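Local coordinates for flavin adenine dinucleotide synthase (Saccharomyces cerevisiae, PDB 2WSI), which catalyses the transfer of an adenylyl group from ATP to FMN, giving FAD and diphosphate, the last step in making this coenzyme, at residues 236-242 against 286-290; 249-253 against 264-268; 124-128 against 210-214; 46-52 against 76-80. One frame throughout, in Å; residues are numbered along the deposited sequence.

Along the chain contact 4 closes first, then contact 3, then contact 2, and contact 1, whose segments bracket those of contact 2, closes last. Both segments of contact 3, and 76-80 of contact 4, belong to the PAPS reductase-type domain; helix 64-87 receives a loop in contact 4 and lies beside Y127 and E211 in contact 3. The centres of contacts 3 and 4 are about 20 Å apart. Contact 1 joins two C-terminal loops, and contact 2 packs helix 248-252 on the loop that follows it. Contact 2 adjoins contact 3, where N268 O and I213 N probably share a hydrogen bond. Contacts 1 and 4 lie on opposite sides of the chain's centre, their centres about 41 Å apart.

Contact 1: residues 236-242 against 286-290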
# COMPACT_ATOMS: atom_id res chain seq x y z
N LEU A 236 2.12 6.39 -20.50
CA LEU A 236 1.03 5.45 -20.76
C LEU A 236 0.00 6.00 -21.76
O LEU A 236 -1.01 5.36 -22.04
CB LEU A 236 0.33 5.04 -19.44
CG LEU A 236 1.30 4.34 -18.46
CD1 LEU A 236 0.57 3.89 -17.20
CD2 LEU A 236 2.00 3.14 -19.13
N ARG A 237 0.27 7.19 -22.30
CA ARG A 237 -0.59 7.75 -23.35
C ARG A 237 -0.63 6.78 -24.53
O ARG A 237 0.41 6.41 -25.07
CB ARG A 237 -0.04 9.11 -23.76
CG ARG A 237 -1.02 10.02 -24.47
CD ARG A 237 -0.52 11.47 -24.41
NE ARG A 237 0.75 11.66 -25.11
CZ ARG A 237 1.96 11.70 -24.53
NH1 ARG A 237 2.11 11.56 -23.21
NH2 ARG A 237 3.04 11.89 -25.28
N LYS A 238 -1.82 6.35 -24.93
CA LYS A 238 -1.94 5.23 -25.86
C LYS A 238 -1.45 5.54 -27.28
O LYS A 238 -0.85 4.68 -27.92
CB LYS A 238 -3.38 4.75 -25.93
CG LYS A 238 -3.83 3.98 -24.72
CD LYS A 238 -5.33 3.91 -24.66
CE LYS A 238 -5.79 2.56 -24.15
NZ LYS A 238 -5.44 1.48 -25.11
N ASP A 239 -1.70 6.74 -27.76
CA ASP A 239 -1.37 7.05 -29.15
C ASP A 239 0.13 7.25 -29.36
O ASP A 239 0.57 7.48 -30.49
CB ASP A 239 -2.16 8.27 -29.66
CG ASP A 239 -2.08 9.47 -28.72
OD1 ASP A 239 -1.00 9.71 -28.13
OD2 ASP A 239 -3.11 10.18 -28.60
N SER A 240 0.92 7.15 -28.30
CA SER A 240 2.36 7.37 -28.40
C SER A 240 3.19 6.36 -27.60
O SER A 240 4.41 6.52 -27.46
CB SER A 240 2.69 8.80 -27.96
OG SER A 240 1.96 9.17 -26.80
N ASN A 241 2.54 5.32 -27.08
CA ASN A 241 3.22 4.24 -26.38
C ASN A 241 2.44 2.94 -26.55
O ASN A 241 1.23 2.96 -26.65
CB ASN A 241 3.34 4.54 -24.88
CG ASN A 241 4.06 5.84 -24.59
OD1 ASN A 241 5.28 5.86 -24.41
ND2 ASN A 241 3.29 6.93 -24.48
N ASN A 242 3.14 1.81 -26.58
CA ASN A 242 2.48 0.51 -26.69
C ASN A 242 3.14 -0.52 -25.76
O ASN A 242 3.76 -1.48 -26.23
CB ASN A 242 2.52 0.01 -28.13
CG ASN A 242 1.67 0.86 -29.06
OD1 ASN A 242 0.44 0.85 -28.97
ND2 ASN A 242 2.31 1.59 -29.97
N ASN A 286 -7.38 8.09 -22.93
CA ASN A 286 -6.21 7.91 -23.78
C ASN A 286 -5.00 7.33 -23.05
O ASN A 286 -3.87 7.51 -23.50
CB ASN A 286 -5.82 9.24 -24.42
CG ASN A 286 -4.74 9.08 -25.52
OD1 ASN A 286 -4.72 8.09 -26.26
ND2 ASN A 286 -3.83 10.06 -25.62
N TYR A 287 -5.23 6.65 -21.92
CA TYR A 287 -4.12 6.09 -21.13
C TYR A 287 -4.30 4.62 -20.76
O TYR A 287 -5.37 4.21 -20.32
CB TYR A 287 -3.93 6.89 -19.83
CG TYR A 287 -3.45 8.29 -20.04
CD1 TYR A 287 -2.09 8.59 -20.03
CD2 TYR A 287 -4.36 9.33 -20.27
CE1 TYR A 287 -1.63 9.88 -20.23
CE2 TYR A 287 -3.91 10.64 -20.46
CZ TYR A 287 -2.54 10.90 -20.45
OH TYR A 287 -2.08 12.19 -20.63
N TYR A 288 -3.23 3.84 -20.94
CA TYR A 288 -3.16 2.50 -20.39
C TYR A 288 -3.18 2.57 -18.86
O TYR A 288 -2.70 3.52 -18.27
CB TYR A 288 -1.86 1.81 -20.82
CG TYR A 288 -1.83 1.39 -22.28
CD1 TYR A 288 -2.23 0.12 -22.66
CD2 TYR A 288 -1.37 2.25 -23.26
CE1 TYR A 288 -2.18 -0.29 -23.98
CE2 TYR A 288 -1.32 1.86 -24.60
CZ TYR A 288 -1.73 0.59 -24.95
OH TYR A 288 -1.69 0.19 -26.27
N PRO A 289 -3.73 1.55 -18.22
CA PRO A 289 -3.72 1.45 -16.76
C PRO A 289 -2.29 1.48 -16.22
O PRO A 289 -1.36 1.10 -16.92
CB PRO A 289 -4.37 0.09 -16.49
CG PRO A 289 -5.29 -0.11 -17.65
CD PRO A 289 -4.58 0.52 -18.85
N GLY A 290 -2.14 1.90 -14.96
CA GLY A 290 -0.84 2.04 -14.35
C GLY A 290 0.01 0.78 -14.40
O GLY A 290 1.23 0.86 -14.47
O HOH W 1 0.33 13.09 -21.24
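R237 and Y287 face each other across a single antiparallel bridge, a non-hydrogen-bonded pair whose CA atoms are 4.5 Å apart. The bonds flanking it complete this small beta-bridge motif between two loops: Y288 N donates to L236 O at 2.9 Å, and K238 N donates to N286 O at 2.8 Å. Around K238 the first loop turns sharply, and N241 holds the turn. Its ND2 gives a straight bond of 3.0 Å to R237 O, meeting a lone pair in the carbonyl plane, as a short side chain with an amide N-H can do within a tight bend.

K238 lies across the ring of Y288 at about a right angle. Its chain, bent at chi3 and chi4, brings NZ over one ring face, 4.0 Å from the centroid and 18° off the normal. This is a cation-pi contact, which suits a long flexible lysine beside an electron-rich phenol at the surface. CG of K238 packs on the same ring at CE2, while L236 O sits at the ring's edge. L236 is the buried apolar residue: its CD1 touches P289 O at 3.4 Å, and beyond the two loops it packs on T222 and L293. Y288 O, buried beneath this leucine, has no hydrogen-bonding partner in the model. The side chain of L236 is about 12 Å from that of R300, an FAD-binding residue, so the bridge lies outside the immediate site.

R237 and Y287 run side by side, pointing the same way. A water links their ends, 2.6 Å from Y287 OH and more weakly held by R237 NH1.

Contact 2: residues 249-253 against 264-268; sequences WEIIH and SSAIN
I251 meets I267 methyl to methyl, CD1 to CD1 at 4.0 Å, where the C-terminal end of the short helix 248-252 packs against the loop that follows it in the chain. The two isoleucines cross obliquely, and both also touch L207 of helix 199-209, so branched apolar side chains suit a seam between this loop and two helices. The other branch of I251, CG2, is anti to the backbone N and lies beside the carbonyl carbon, which turns this methyl onto the backbone of 264-265, 3.6 Å from S264 O.

One residue on, I252 sits nearer the surface. Its CD1 reaches S264 CB at 4.0 Å, an apolar contact in which the small serine lets the loop backbone come close to the helix end.

No hydrogen bond runs directly between the two segments. The carbonyl oxygens I251 O and S264 O lie only 3.2 Å apart, two acceptors that would ordinarily repel. K257 NZ hydrogen-bonds to both, which probably offsets their repulsion, and also to A266 O, so one ammonium group joins helix end and loop. Its positive charge probably also favours the carbonyl at the helix's C-terminal end.

The helix ends at I252; H253 is the first residue to leave helical backbone angles. W249 O accepts twice from it, from H253 N at 2.9 Å and from the ring on the opposite face of the carbonyl plane. In that second bond H253 ND1 stands over one face of the W249 indole, toward its rim, while donating to W249 O at 3.0 Å.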
# COMPACT_ATOMS: atom_id res chain seq x y z
N TRP A 249 -0.48 -13.44 -16.09
CA TRP A 249 -0.67 -14.69 -15.31
C TRP A 249 -1.30 -14.36 -13.95
O TRP A 249 -2.26 -15.01 -13.51
CB TRP A 249 0.65 -15.43 -15.10
CG TRP A 249 0.47 -16.78 -14.44
CD1 TRP A 249 0.44 -18.00 -15.05
CD2 TRP A 249 0.26 -17.04 -13.03
NE1 TRP A 249 0.23 -19.00 -14.12
CE2 TRP A 249 0.12 -18.44 -12.88
CE3 TRP A 249 0.18 -16.22 -11.89
CZ2 TRP A 249 -0.10 -19.04 -11.63
CZ3 TRP A 249 -0.03 -16.82 -10.65
CH2 TRP A 249 -0.16 -18.22 -10.53
N GLU A 250 -0.77 -13.33 -13.30
CA GLU A 250 -1.26 -12.93 -11.98
C GLU A 250 -2.71 -12.52 -12.07
O GLU A 250 -3.51 -12.82 -11.19
CB GLU A 250 -0.45 -11.76 -11.45
CG GLU A 250 0.97 -12.10 -11.08
CD GLU A 250 1.96 -11.83 -12.19
OE1 GLU A 250 1.59 -12.01 -13.39
OE2 GLU A 250 3.11 -11.45 -11.86
N ILE A 251 -3.06 -11.80 -13.14
CA ILE A 251 -4.43 -11.35 -13.33
C ILE A 251 -5.35 -12.56 -13.53
O ILE A 251 -6.36 -12.69 -12.87
CB ILE A 251 -4.55 -10.40 -14.55
CG1 ILE A 251 -3.97 -9.00 -14.24
CG2 ILE A 251 -6.00 -10.27 -15.00
CD1 ILE A 251 -3.62 -8.18 -15.50
N ILE A 252 -4.98 -13.44 -14.46
CA ILE A 252 -5.85 -14.55 -14.83
C ILE A 252 -6.04 -15.51 -13.68
O ILE A 252 -7.10 -16.08 -13.51
CB ILE A 252 -5.28 -15.37 -16.02
CG1 ILE A 252 -5.25 -14.52 -17.29
CG2 ILE A 252 -6.10 -16.64 -16.23
CD1 ILE A 252 -6.56 -13.85 -17.61
N HIS A 253 -4.99 -15.69 -12.89
CA HIS A 253 -5.02 -16.69 -11.83
C HIS A 253 -5.12 -16.06 -10.45
O HIS A 253 -4.75 -16.69 -9.46
CB HIS A 253 -3.75 -17.54 -11.89
CG HIS A 253 -3.61 -18.30 -13.17
ND1 HIS A 253 -2.90 -17.81 -14.25
CD2 HIS A 253 -4.08 -19.51 -13.54
CE1 HIS A 253 -2.94 -18.70 -15.23
NE2 HIS A 253 -3.64 -19.74 -14.82
N SER A 264 -12.04 -13.88 -15.48
CA SER A 264 -10.60 -13.99 -15.29
C SER A 264 -9.82 -12.70 -15.54
O SER A 264 -8.85 -12.43 -14.84
CB SER A 264 -10.03 -15.11 -16.17
OG SER A 264 -10.19 -16.37 -15.53
N SER A 265 -10.23 -11.93 -16.54
CA SER A 265 -9.44 -10.76 -16.94
C SER A 265 -9.92 -9.45 -16.30
O SER A 265 -9.45 -8.37 -16.66
CB SER A 265 -9.48 -10.60 -18.45
OG SER A 265 -10.80 -10.28 -18.87
N ALA A 266 -10.87 -9.52 -15.37
CA ALA A 266 -11.34 -8.31 -14.72
C ALA A 266 -10.37 -7.89 -13.63
O ALA A 266 -9.75 -8.72 -12.96
CB ALA A 266 -12.73 -8.51 -14.15
N ILE A 267 -10.21 -6.59 -13.46
CA ILE A 267 -9.33 -6.08 -12.43
C ILE A 267 -10.20 -5.26 -11.50
O ILE A 267 -11.00 -4.44 -11.94
CB ILE A 267 -8.17 -5.28 -13.01
CG1 ILE A 267 -7.30 -6.21 -13.87
CG2 ILE A 267 -7.32 -4.67 -11.92
CD1 ILE A 267 -6.57 -5.52 -14.98
N ASN A 268 -10.09 -5.57 -10.22
CA ASN A 268 -10.91 -5.00 -9.20
C ASN A 268 -10.59 -3.53 -8.88
O ASN A 268 -10.02 -3.24 -7.84
CB ASN A 268 -10.72 -5.85 -7.94
CG ASN A 268 -11.77 -5.58 -6.89
OD1 ASN A 268 -12.69 -4.79 -7.12
ND2 ASN A 268 -11.65 -6.23 -5.74

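Contact 3: residues 124-128 against 210-214; sequences SERYC and NEPIC
E211, just past the end of helix 199-209, turns its carboxylate onto R126 and Y127, forming a partly buried salt bridge between the C-terminal end of helix 114-126 and the loop after helix 199-209 in the PAPS reductase-type domain. Its chain bends at chi2 (-69°), presenting both oxygens to the arginine. R126, extended from CG to NE, grips them side-on: NE binds OE1 at 2.8 Å and NH2 binds the syn lone pair of OE2 at 2.9 Å, with guanidinium and carboxylate planes 23° apart. OE1 also takes the hydroxyl of Y127 on its anti lone pair, a short bond of 2.5 Å between OH and OE1. Two donors on one oxygen, an arginine among them, probably favour the ionised carboxylate. A glutamine in place of E211 would probably leave the R126 charge without its mate and weaken the paired grip.

Next, P212 crosses the arginine obliquely, with CD 3.8 Å from R126 NE, an apolar neighbour that makes no competing bond. Q67 of helix 64-87 ties the two segments together here, its NE2 bonding both to P212 O and to Y127 OH. Farther along, C214 caps the start of helix 215-218 through SG.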
# COMPACT_ATOMS: atom_id res chain seq x y z
N SER A 124 -10.91 1.03 4.68
CA SER A 124 -10.87 1.06 6.15
C SER A 124 -11.94 0.12 6.71
O SER A 124 -11.75 -0.52 7.73
CB SER A 124 -11.13 2.48 6.67
OG SER A 124 -9.95 3.26 6.53
N GLU A 125 -13.09 0.05 6.04
CA GLU A 125 -14.14 -0.85 6.49
C GLU A 125 -13.83 -2.31 6.12
O GLU A 125 -14.08 -3.22 6.92
CB GLU A 125 -15.51 -0.40 5.96
CG GLU A 125 -15.93 0.96 6.54
CD GLU A 125 -16.76 0.86 7.83
OE1 GLU A 125 -16.72 -0.21 8.48
OE2 GLU A 125 -17.45 1.86 8.18
N ARG A 126 -13.29 -2.54 4.93
CA ARG A 126 -12.89 -3.89 4.55
C ARG A 126 -11.82 -4.47 5.50
O ARG A 126 -11.87 -5.64 5.88
CB ARG A 126 -12.32 -3.89 3.13
CG ARG A 126 -12.20 -5.27 2.50
CD ARG A 126 -11.66 -5.18 1.04
NE ARG A 126 -11.38 -6.51 0.50
CZ ARG A 126 -12.28 -7.47 0.30
NH1 ARG A 126 -13.56 -7.25 0.60
NH2 ARG A 126 -11.91 -8.66 -0.19
N TYR A 127 -10.82 -3.68 5.86
CA TYR A 127 -9.68 -4.25 6.63
C TYR A 127 -9.82 -3.95 8.12
O TYR A 127 -8.92 -4.22 8.89
CB TYR A 127 -8.36 -3.71 6.12
CG TYR A 127 -8.13 -3.96 4.66
CD1 TYR A 127 -8.26 -5.23 4.14
CD2 TYR A 127 -7.80 -2.92 3.81
CE1 TYR A 127 -8.06 -5.47 2.78
CE2 TYR A 127 -7.58 -3.15 2.45
CZ TYR A 127 -7.71 -4.43 1.95
OH TYR A 127 -7.50 -4.66 0.62
N CYS A 128 -10.96 -3.37 8.51
CA CYS A 128 -11.25 -3.13 9.93
C CYS A 128 -10.17 -2.25 10.56
O CYS A 128 -9.56 -2.59 11.60
CB CYS A 128 -11.35 -4.47 10.70
SG CYS A 128 -12.30 -4.34 12.23
N ASN A 210 -6.16 -9.87 -5.99
CA ASN A 210 -7.53 -9.59 -6.42
C ASN A 210 -8.25 -8.61 -5.50
O ASN A 210 -9.45 -8.42 -5.64
CB ASN A 210 -8.39 -10.87 -6.53
CG ASN A 210 -9.56 -10.69 -7.49
OD1 ASN A 210 -9.46 -9.96 -8.48
ND2 ASN A 210 -10.68 -11.35 -7.20
N GLU A 211 -7.51 -7.99 -4.59
CA GLU A 211 -8.11 -6.95 -3.71
C GLU A 211 -8.46 -5.70 -4.52
O GLU A 211 -7.87 -5.45 -5.57
CB GLU A 211 -7.13 -6.60 -2.58
CG GLU A 211 -7.04 -7.71 -1.52
CD GLU A 211 -8.35 -7.80 -0.73
OE1 GLU A 211 -8.64 -6.86 0.05
OE2 GLU A 211 -9.10 -8.77 -0.92
N PRO A 212 -9.44 -4.92 -4.05
CA PRO A 212 -9.81 -3.73 -4.82
C PRO A 212 -8.68 -2.71 -4.74
O PRO A 212 -8.07 -2.57 -3.71
CB PRO A 212 -11.05 -3.21 -4.08
CG PRO A 212 -10.94 -3.76 -2.67
CD PRO A 212 -10.13 -5.01 -2.75
N ILE A 213 -8.40 -2.02 -5.82
CA ILE A 213 -7.32 -1.04 -5.83
C ILE A 213 -7.86 0.31 -6.30
O ILE A 213 -8.86 0.38 -7.01
CB ILE A 213 -6.15 -1.48 -6.73
CG1 ILE A 213 -6.55 -1.41 -8.20
CG2 ILE A 213 -5.70 -2.89 -6.39
CD1 ILE A 213 -5.36 -1.62 -9.14
N CYS A 214 -7.19 1.37 -5.90
CA CYS A 214 -7.71 2.70 -6.16
C CYS A 214 -8.00 2.84 -7.65
O CYS A 214 -7.14 2.55 -8.48
CB CYS A 214 -6.71 3.77 -5.72
SG CYS A 214 -7.45 5.43 -5.93

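Contact 4: residues 46-52 against 76-80; sequences FVRWSPL and CLWEY
The rings of F46 and Y80 meet obliquely, their planes 74° apart and their centroids 5.5 Å apart, with P51 serving both. P51 CG sits over the centre of one face of F46, while CD lies over a face of Y80 in a CH-pi contact, 4.0 Å from the centroid. At the edge of Y80 is L52 CD1; at that of F46 lies the helix backbone near L77 N. Y80, with CG anti to its own backbone N (chi1 164°), swings from helix 64-87 toward the loop that precedes strand 56-59.

Beside P51, L77 CD1 fills the angle between P51 CG and L52 CD2, 3.7 Å from each. The loop's shape comes from an ST turn, in which S50 OG accepts L52 N at 3.0 Å, so a serine suits the bend and a proline its rigid corner.

The hydroxyl of Y80 holds a water at 2.7 Å that donates to F46 O. With a leucine at Y80, lacking ring and hydroxyl, the water at F46 O would probably be less firmly held and a gap would probably open against P51. Apolar carbon thus does most of the joining, and a water-mediated polar bridge gives F46 O a donor and links it to the Y80 hydroxyl.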
# COMPACT_ATOMS: atom_id res chain seq x y z
N PHE A 46 7.42 -6.66 15.44
CA PHE A 46 6.39 -7.09 16.37
C PHE A 46 7.00 -7.64 17.64
O PHE A 46 6.32 -7.78 18.66
CB PHE A 46 5.47 -8.14 15.75
CG PHE A 46 4.61 -7.62 14.59
CD1 PHE A 46 4.52 -6.28 14.31
CD2 PHE A 46 3.87 -8.51 13.82
CE1 PHE A 46 3.74 -5.82 13.24
CE2 PHE A 46 3.08 -8.07 12.78
CZ PHE A 46 3.02 -6.72 12.48
N VAL A 47 8.28 -7.96 17.61
CA VAL A 47 8.93 -8.47 18.82
C VAL A 47 9.14 -7.30 19.80
O VAL A 47 9.17 -7.46 21.03
CB VAL A 47 10.26 -9.14 18.42
CG1 VAL A 47 11.23 -9.20 19.59
CG2 VAL A 47 9.95 -10.55 17.84
N ARG A 48 9.24 -6.10 19.24
CA ARG A 48 9.57 -4.93 20.04
C ARG A 48 8.38 -4.02 20.36
O ARG A 48 8.33 -3.41 21.43
CB ARG A 48 10.66 -4.16 19.32
CG ARG A 48 11.13 -2.93 20.01
CD ARG A 48 12.36 -2.45 19.29
NE ARG A 48 12.90 -1.23 19.87
CZ ARG A 48 13.93 -0.57 19.35
NH1 ARG A 48 14.50 -1.01 18.23
NH2 ARG A 48 14.35 0.53 19.93
N TRP A 49 7.42 -3.95 19.45
CA TRP A 49 6.22 -3.12 19.65
C TRP A 49 4.97 -3.95 19.34
O TRP A 49 5.00 -4.82 18.47
CB TRP A 49 6.24 -1.92 18.71
CG TRP A 49 7.40 -1.00 18.91
CD1 TRP A 49 7.54 -0.05 19.88
CD2 TRP A 49 8.57 -0.90 18.07
NE1 TRP A 49 8.74 0.63 19.71
CE2 TRP A 49 9.38 0.13 18.61
CE3 TRP A 49 9.01 -1.58 16.93
CZ2 TRP A 49 10.61 0.48 18.06
CZ3 TRP A 49 10.25 -1.24 16.39
CH2 TRP A 49 11.03 -0.22 16.96
N SER A 50 3.87 -3.67 20.02
CA SER A 50 2.60 -4.35 19.70
C SER A 50 1.93 -3.75 18.48
O SER A 50 1.76 -2.54 18.39
CB SER A 50 1.64 -4.24 20.87
OG SER A 50 0.33 -4.60 20.44
N PRO A 51 1.50 -4.60 17.54
CA PRO A 51 0.77 -4.06 16.38
C PRO A 51 -0.74 -3.85 16.66
O PRO A 51 -1.46 -3.41 15.78
CB PRO A 51 0.94 -5.14 15.33
CG PRO A 51 1.09 -6.43 16.13
CD PRO A 51 1.74 -6.05 17.43
N LEU A 52 -1.19 -4.16 17.87
CA LEU A 52 -2.62 -4.07 18.16
C LEU A 52 -2.99 -2.93 19.11
O LEU A 52 -4.01 -2.27 18.92
CB LEU A 52 -3.13 -5.38 18.72
CG LEU A 52 -3.07 -6.60 17.78
CD1 LEU A 52 -3.28 -7.89 18.56
CD2 LEU A 52 -4.08 -6.48 16.68
N CYS A 76 1.02 -10.82 8.44
CA CYS A 76 1.92 -11.00 9.60
C CYS A 76 1.19 -10.89 10.93
O CYS A 76 1.58 -11.51 11.94
CB CYS A 76 3.06 -9.99 9.55
SG CYS A 76 4.19 -10.35 8.18
N LEU A 77 0.12 -10.10 10.95
CA LEU A 77 -0.67 -9.97 12.18
C LEU A 77 -1.32 -11.33 12.52
O LEU A 77 -1.38 -11.77 13.69
CB LEU A 77 -1.72 -8.86 12.00
CG LEU A 77 -2.58 -8.59 13.23
CD1 LEU A 77 -1.69 -8.20 14.38
CD2 LEU A 77 -3.65 -7.50 12.94
N TRP A 78 -1.81 -12.01 11.49
CA TRP A 78 -2.39 -13.34 11.68
C TRP A 78 -1.33 -14.27 12.30
O TRP A 78 -1.55 -14.90 13.34
CB TRP A 78 -2.84 -13.89 10.34
CG TRP A 78 -3.53 -15.22 10.41
CD1 TRP A 78 -3.11 -16.42 9.86
CD2 TRP A 78 -4.80 -15.50 11.03
NE1 TRP A 78 -4.03 -17.42 10.12
CE2 TRP A 78 -5.08 -16.88 10.83
CE3 TRP A 78 -5.71 -14.72 11.77
CZ2 TRP A 78 -6.23 -17.49 11.34
CZ3 TRP A 78 -6.85 -15.33 12.27
CH2 TRP A 78 -7.11 -16.70 12.06
N GLU A 79 -0.18 -14.34 11.65
CA GLU A 79 0.91 -15.19 12.17
C GLU A 79 1.35 -14.80 13.59
O GLU A 79 1.63 -15.65 14.43
CB GLU A 79 2.11 -15.17 11.18
CG GLU A 79 3.25 -16.11 11.58
CD GLU A 79 4.21 -16.39 10.42
OE1 GLU A 79 3.78 -16.34 9.25
OE2 GLU A 79 5.40 -16.64 10.70
N TYR A 80 1.37 -13.51 13.88
CA TYR A 80 1.81 -12.98 15.18
C TYR A 80 0.94 -13.52 16.31
O TYR A 80 1.41 -13.84 17.41
CB TYR A 80 1.71 -11.44 15.14
CG TYR A 80 1.75 -10.74 16.49
CD1 TYR A 80 2.97 -10.48 17.11
CD2 TYR A 80 0.59 -10.29 17.10
CE1 TYR A 80 3.03 -9.82 18.34
CE2 TYR A 80 0.63 -9.60 18.33
CZ TYR A 80 1.86 -9.38 18.94
OH TYR A 80 1.93 -8.71 20.14
O HOH W 2 4.28 -7.36 20.48